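Local coordinates for periplasmic binding protein/LacI transcriptional regulator (Burkholderia multivorans, PDB 4YLE) that probably binds a simple sugar or related small solute in the periplasm and delivers it to an ABC transporter, at residues G164-I169 and N219-L224; K250-G255 and R270-A275. All blocks are in the same frame, centred on the assembly; numbering follows the deposited sequence.

How the contacts relate
The two contacts lie in series along the chain, neither nested nor crossed. Contact 1 comes first. It closes a 49-residue excursion that leaves strand 166-171, passes through helix 177-193, strand 196-202 and helix 207-220, and returns through the turn ahead of strand 226-229. Contact 2 opens later, at strand 252-254. It closes a shorter loop: after helix 263-268 the chain comes back beside that strand, running in roughly the same direction, before strand 274-276 joins the other sheet. Contact 1 thus sits within the four-stranded parallel sheet, and contact 2 joins its edge to the seven-stranded sheet. Their centres are about 15 Å apart, and they touch where L224 O lies 3.5 Å from V251 CG2.

Contact 1 of 2, residues G164-I169 and N219-L224; sequences GDQVGI and NEYPNL
Q166 meets N223 through two bridging waters, and L224 by packing, at the start of two neighbouring parallel strands. Q166 begins strand 166-171. L224 ends a type I turn, Y221 to L224, which follows helix 207-220 and leads into strand 226-229. Two waters supply the polar links between the segments. The first accepts from Q166 N and donates to N223 O at 2.7 Å. The second is gripped by three atoms. It donates to Q166 OE1 at 2.7 Å and to N223 OD1, and it accepts from N223 N. It also lies in plane at the edge of the Y221 ring. The Q166 chain is extended beyond CG, with chi2 at 177°, which carries OE1 to the turn. There Q166 OE1 comes 3.5 Å from N223 CB. The amide planes of Q166 and N223 are 54° apart. The apolar part belongs to L224. Its CG stands anti to the backbone N, chi1 -157°, and its CD1 lies alongside the strand backbone, 3.7 Å from V167 C. G168 N is 3.8 Å from the same L224 CD1. Within the turn, L224 N bonds to Y221 O at 3.0 Å. Beyond the turn, the Q166 backbone is hydrogen-bonded to K225. V198 of strand 196-202 packs on Q166, Y221 and L224, while V167 packs on M190 of helix 177-193 and on A226 and L228 of strand 226-229.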
loop_
_atom_site.group_PDB
_atom_site.type_symbol
_atom_site.label_atom_id
_atom_site.label_comp_id
_atom_site.label_asym_id
_atom_site.label_seq_id
_atom_site.Cartn_x
_atom_site.Cartn_y
_atom_site.Cartn_z
ATOM N N GLY A 164 -8.754 22.838 16.502
ATOM C CA GLY A 164 -9.467 22.195 17.592
ATOM C C GLY A 164 -10.406 21.066 17.182
ATOM O O GLY A 164 -10.905 20.323 18.037
ATOM N N ASP A 165 -10.674 20.931 15.888
ATOM C CA ASP A 165 -11.537 19.839 15.430
ATOM C C ASP A 165 -10.940 18.465 15.738
ATOM O O ASP A 165 -9.778 18.224 15.456
ATOM C CB ASP A 165 -11.782 19.916 13.930
ATOM C CG ASP A 165 -12.811 20.951 13.545
ATOM O OD1 ASP A 165 -13.418 21.578 14.436
ATOM O OD2 ASP A 165 -13.014 21.109 12.327
ATOM N N GLN A 166 -11.765 17.586 16.300
ATOM C CA GLN A 166 -11.406 16.203 16.588
ATOM C C GLN A 166 -11.447 15.325 15.343
ATOM O O GLN A 166 -12.427 15.332 14.602
ATOM C CB GLN A 166 -12.367 15.618 17.618
ATOM C CG GLN A 166 -12.247 16.235 19.018
ATOM C CD GLN A 166 -13.261 15.678 19.970
ATOM O OE1 GLN A 166 -14.295 15.158 19.560
ATOM N NE2 GLN A 166 -12.979 15.792 21.268
ATOM N N VAL A 167 -10.398 14.537 15.115
ATOM C CA VAL A 167 -10.396 13.572 14.023
ATOM C C VAL A 167 -9.827 12.231 14.491
ATOM O O VAL A 167 -9.136 12.178 15.506
ATOM C CB VAL A 167 -9.586 14.124 12.815
ATOM C CG1 VAL A 167 -10.052 15.559 12.522
ATOM C CG2 VAL A 167 -8.102 14.104 13.118
ATOM N N GLY A 168 -10.154 11.167 13.759
ATOM C CA GLY A 168 -9.616 9.846 13.993
ATOM C C GLY A 168 -8.874 9.367 12.783
ATOM O O GLY A 168 -9.218 9.718 11.662
ATOM N N ILE A 169 -7.821 8.577 13.025
ATOM C CA ILE A 169 -7.043 7.952 11.956
ATOM C C ILE A 169 -7.287 6.443 11.964
ATOM O O ILE A 169 -7.073 5.760 12.976
ATOM C CB ILE A 169 -5.549 8.256 12.110
ATOM C CG1 ILE A 169 -5.345 9.758 12.036
ATOM C CG2 ILE A 169 -4.715 7.536 11.031
ATOM C CD1 ILE A 169 -3.902 10.224 12.263
ATOM N N ASN A 219 -18.826 6.507 17.698
ATOM C CA ASN A 219 -19.518 6.304 18.975
ATOM C C ASN A 219 -18.750 6.946 20.127
ATOM O O ASN A 219 -19.356 7.534 21.028
ATOM C CB ASN A 219 -19.739 4.815 19.264
ATOM C CG ASN A 219 -20.835 4.207 18.409
ATOM O OD1 ASN A 219 -21.845 4.841 18.147
ATOM N ND2 ASN A 219 -20.652 2.965 17.996
ATOM N N GLU A 220 -17.425 6.817 20.111
ATOM C CA GLU A 220 -16.596 7.342 21.212
ATOM C C GLU A 220 -16.567 8.870 21.233
ATOM O O GLU A 220 -16.506 9.491 22.306
ATOM C CB GLU A 220 -15.152 6.799 21.112
ATOM C CG GLU A 220 -14.309 7.098 22.362
ATOM C CD GLU A 220 -12.905 6.481 22.299
ATOM O OE1 GLU A 220 -12.602 5.730 21.352
ATOM O OE2 GLU A 220 -12.108 6.743 23.214
ATOM N N TYR A 221 -16.576 9.461 20.028
ATOM C CA TYR A 221 -16.450 10.896 19.850
ATOM C C TYR A 221 -17.642 11.488 19.098
ATOM O O TYR A 221 -17.641 11.610 17.885
ATOM C CB TYR A 221 -15.139 11.200 19.120
ATOM C CG TYR A 221 -13.979 10.788 19.986
ATOM C CD1 TYR A 221 -13.609 11.564 21.056
ATOM C CD2 TYR A 221 -13.278 9.603 19.743
ATOM C CE1 TYR A 221 -12.570 11.193 21.870
ATOM C CE2 TYR A 221 -12.233 9.221 20.565
ATOM C CZ TYR A 221 -11.896 10.025 21.625
ATOM O OH TYR A 221 -10.865 9.662 22.441
ATOM N N PRO A 222 -18.668 11.883 19.833
ATOM C CA PRO A 222 -19.835 12.497 19.207
ATOM C C PRO A 222 -19.498 13.759 18.414
ATOM O O PRO A 222 -20.236 14.122 17.500
ATOM C CB PRO A 222 -20.750 12.836 20.399
ATOM C CG PRO A 222 -20.237 12.033 21.534
ATOM C CD PRO A 222 -18.796 11.740 21.283
ATOM N N ASN A 223 -18.388 14.400 18.740
ATOM C CA ASN A 223 -17.971 15.615 18.058
ATOM C C ASN A 223 -16.915 15.390 16.961
ATOM O O ASN A 223 -16.324 16.338 16.472
ATOM C CB ASN A 223 -17.431 16.598 19.091
ATOM C CG ASN A 223 -18.391 16.803 20.252
ATOM O OD1 ASN A 223 -18.131 16.405 21.394
ATOM N ND2 ASN A 223 -19.511 17.421 19.955
ATOM N N LEU A 224 -16.706 14.142 16.575
ATOM C CA LEU A 224 -15.726 13.819 15.552
ATOM C C LEU A 224 -16.039 14.536 14.247
ATOM O O LEU A 224 -17.190 14.573 13.821
ATOM C CB LEU A 224 -15.683 12.310 15.304
ATOM C CG LEU A 224 -14.359 11.858 14.693
ATOM C CD1 LEU A 224 -13.288 11.892 15.769
ATOM C CD2 LEU A 224 -14.485 10.462 14.081
HETATM O O HOH W 1 -14.494 18.226 17.223
HETATM O O HOH W 2 -16.355 14.010 20.784
#

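Contact 2 of 2, residues K250-G255 and R270-A275; sequences KVYVVG and RVLATA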
loop_
_atom_site.group_PDB
_atom_site.type_symbol
_atom_site.label_atom_id
_atom_site.label_comp_id
_atom_site.label_asym_id
_atom_site.label_seq_id
_atom_site.Cartn_x
_atom_site.Cartn_y
_atom_site.Cartn_z
ATOM N N LYS A 250 -21.538 15.466 7.543
ATOM C CA LYS A 250 -21.087 16.131 8.765
ATOM C C LYS A 250 -19.701 15.659 9.220
ATOM O O LYS A 250 -19.043 16.296 10.053
ATOM C CB LYS A 250 -22.092 15.893 9.875
ATOM C CG LYS A 250 -23.484 16.470 9.563
ATOM C CD LYS A 250 -24.450 16.242 10.705
ATOM C CE LYS A 250 -25.770 16.994 10.492
ATOM N NZ LYS A 250 -26.388 16.763 9.147
ATOM N N VAL A 251 -19.268 14.520 8.687
ATOM C CA VAL A 251 -17.980 13.928 9.035
ATOM C C VAL A 251 -17.279 13.636 7.726
ATOM O O VAL A 251 -17.827 12.930 6.876
ATOM C CB VAL A 251 -18.135 12.635 9.866
ATOM C CG1 VAL A 251 -16.766 11.950 10.102
ATOM C CG2 VAL A 251 -18.810 12.948 11.188
ATOM N N TYR A 252 -16.124 14.255 7.531
ATOM C CA TYR A 252 -15.347 14.044 6.328
ATOM C C TYR A 252 -14.630 12.706 6.372
ATOM O O TYR A 252 -14.207 12.249 7.441
ATOM C CB TYR A 252 -14.326 15.160 6.142
ATOM C CG TYR A 252 -14.924 16.485 5.713
ATOM C CD1 TYR A 252 -15.467 16.627 4.450
ATOM C CD2 TYR A 252 -14.908 17.586 6.551
ATOM C CE1 TYR A 252 -15.991 17.833 4.020
ATOM C CE2 TYR A 252 -15.448 18.800 6.136
ATOM C CZ TYR A 252 -15.984 18.912 4.866
ATOM O OH TYR A 252 -16.527 20.112 4.438
ATOM N N VAL A 253 -14.488 12.100 5.199
ATOM C CA VAL A 253 -13.663 10.903 5.033
ATOM C C VAL A 253 -12.621 11.112 3.929
ATOM O O VAL A 253 -12.962 11.572 2.833
ATOM C CB VAL A 253 -14.518 9.668 4.674
ATOM C CG1 VAL A 253 -13.657 8.458 4.420
ATOM C CG2 VAL A 253 -15.534 9.384 5.743
ATOM N N VAL A 254 -11.362 10.799 4.231
ATOM C CA VAL A 254 -10.329 10.733 3.206
ATOM C C VAL A 254 -9.722 9.349 3.190
ATOM O O VAL A 254 -9.706 8.664 4.196
ATOM C CB VAL A 254 -9.242 11.793 3.393
ATOM C CG1 VAL A 254 -9.857 13.214 3.233
ATOM C CG2 VAL A 254 -8.524 11.611 4.735
ATOM N N GLY A 255 -9.188 8.968 2.026
ATOM C CA GLY A 255 -8.555 7.679 1.850
ATOM C C GLY A 255 -7.251 7.807 1.107
ATOM O O GLY A 255 -6.584 8.843 1.168
ATOM N N ARG A 270 -19.304 11.691 -0.641
ATOM C CA ARG A 270 -19.175 10.767 0.491
ATOM C C ARG A 270 -17.713 10.689 0.966
ATOM O O ARG A 270 -17.458 10.487 2.150
ATOM C CB ARG A 270 -19.714 9.373 0.120
ATOM C CG ARG A 270 -21.247 9.294 0.244
ATOM C CD ARG A 270 -21.766 7.949 -0.203
ATOM N NE ARG A 270 -21.512 7.753 -1.620
ATOM C CZ ARG A 270 -21.486 6.569 -2.217
ATOM N NH1 ARG A 270 -21.686 5.459 -1.514
ATOM N NH2 ARG A 270 -21.238 6.501 -3.515
ATOM N N VAL A 271 -16.793 10.874 0.031
ATOM C CA VAL A 271 -15.338 10.920 0.287
ATOM C C VAL A 271 -14.764 12.241 -0.234
ATOM O O VAL A 271 -15.043 12.642 -1.367
ATOM C CB VAL A 271 -14.635 9.747 -0.383
ATOM C CG1 VAL A 271 -13.116 9.850 -0.239
ATOM C CG2 VAL A 271 -15.107 8.470 0.224
ATOM N N LEU A 272 -13.956 12.909 0.582
ATOM C CA LEU A 272 -13.421 14.215 0.242
ATOM C C LEU A 272 -12.139 14.196 -0.608
ATOM O O LEU A 272 -11.937 15.056 -1.469
ATOM C CB LEU A 272 -13.157 15.001 1.531
ATOM C CG LEU A 272 -12.476 16.359 1.344
ATOM C CD1 LEU A 272 -13.480 17.347 0.754
ATOM C CD2 LEU A 272 -11.893 16.875 2.663
ATOM N N ALA A 273 -11.268 13.242 -0.347
ATOM C CA ALA A 273 -10.013 13.146 -1.085
ATOM C C ALA A 273 -9.421 11.771 -0.944
ATOM O O ALA A 273 -9.695 11.058 0.012
ATOM C CB ALA A 273 -9.027 14.180 -0.587
ATOM N N THR A 274 -8.596 11.420 -1.920
ATOM C CA THR A 274 -7.784 10.215 -1.872
ATOM C C THR A 274 -6.458 10.566 -2.544
ATOM O O THR A 274 -6.170 11.736 -2.735
ATOM C CB THR A 274 -8.481 9.045 -2.563
ATOM O OG1 THR A 274 -7.715 7.847 -2.379
ATOM C CG2 THR A 274 -8.686 9.290 -4.055
ATOM N N ALA A 275 -5.644 9.568 -2.876
ATOM C CA ALA A 275 -4.358 9.846 -3.526
ATOM C C ALA A 275 -4.083 8.727 -4.477
ATOM O O ALA A 275 -4.403 7.566 -4.187
ATOM C CB ALA A 275 -3.227 9.976 -2.523
HETATM O O HOH W 3 -16.180 13.015 2.955
#
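V253 and L272 are joined by a short backbone bond: L272 N donates to V253 O at 2.8 Å, with 167° at the hydrogen. The donor meets the oxygen almost head-on, with 171° at the oxygen. V271 CA lies 3.5 Å from V253 O in a bent, weaker CA-H...O contact, and V271 CG1 packs beside that oxygen. Further on, G255 N donates to A273 O at 2.9 Å, in the plane of the carbonyl. V253 N is satisfied by a water, which in turn makes a weak bond to R270 O. The other edge of strand 252-254 is taken by strand 226-229: the V254 backbone bonds to L227 and C229. Segment 270-275 therefore runs beside the outermost strand of one sheet before strand 274-276 enters the other. This is one of the passages between the two lobes, as in type I periplasmic binding proteins. Two buried atoms have no conventional partner, A273 N and G255 O. G255 O does receive a CA-H contact from T274 CA at 3.5 Å. T274 OG1 is hydrogen-bonded to D232 and to N258 N, and the T274 side chain is about 9 Å from the bound unknown ligand. R270 NE pairs with D268. Apolar contacts fill one flank: L272 CD2 lies 4.0 Å from Y252 CD1, and V254 CG1 lies 4.0 Å from A273 CB. Helix 146-160 covers Y252, V254 and L272.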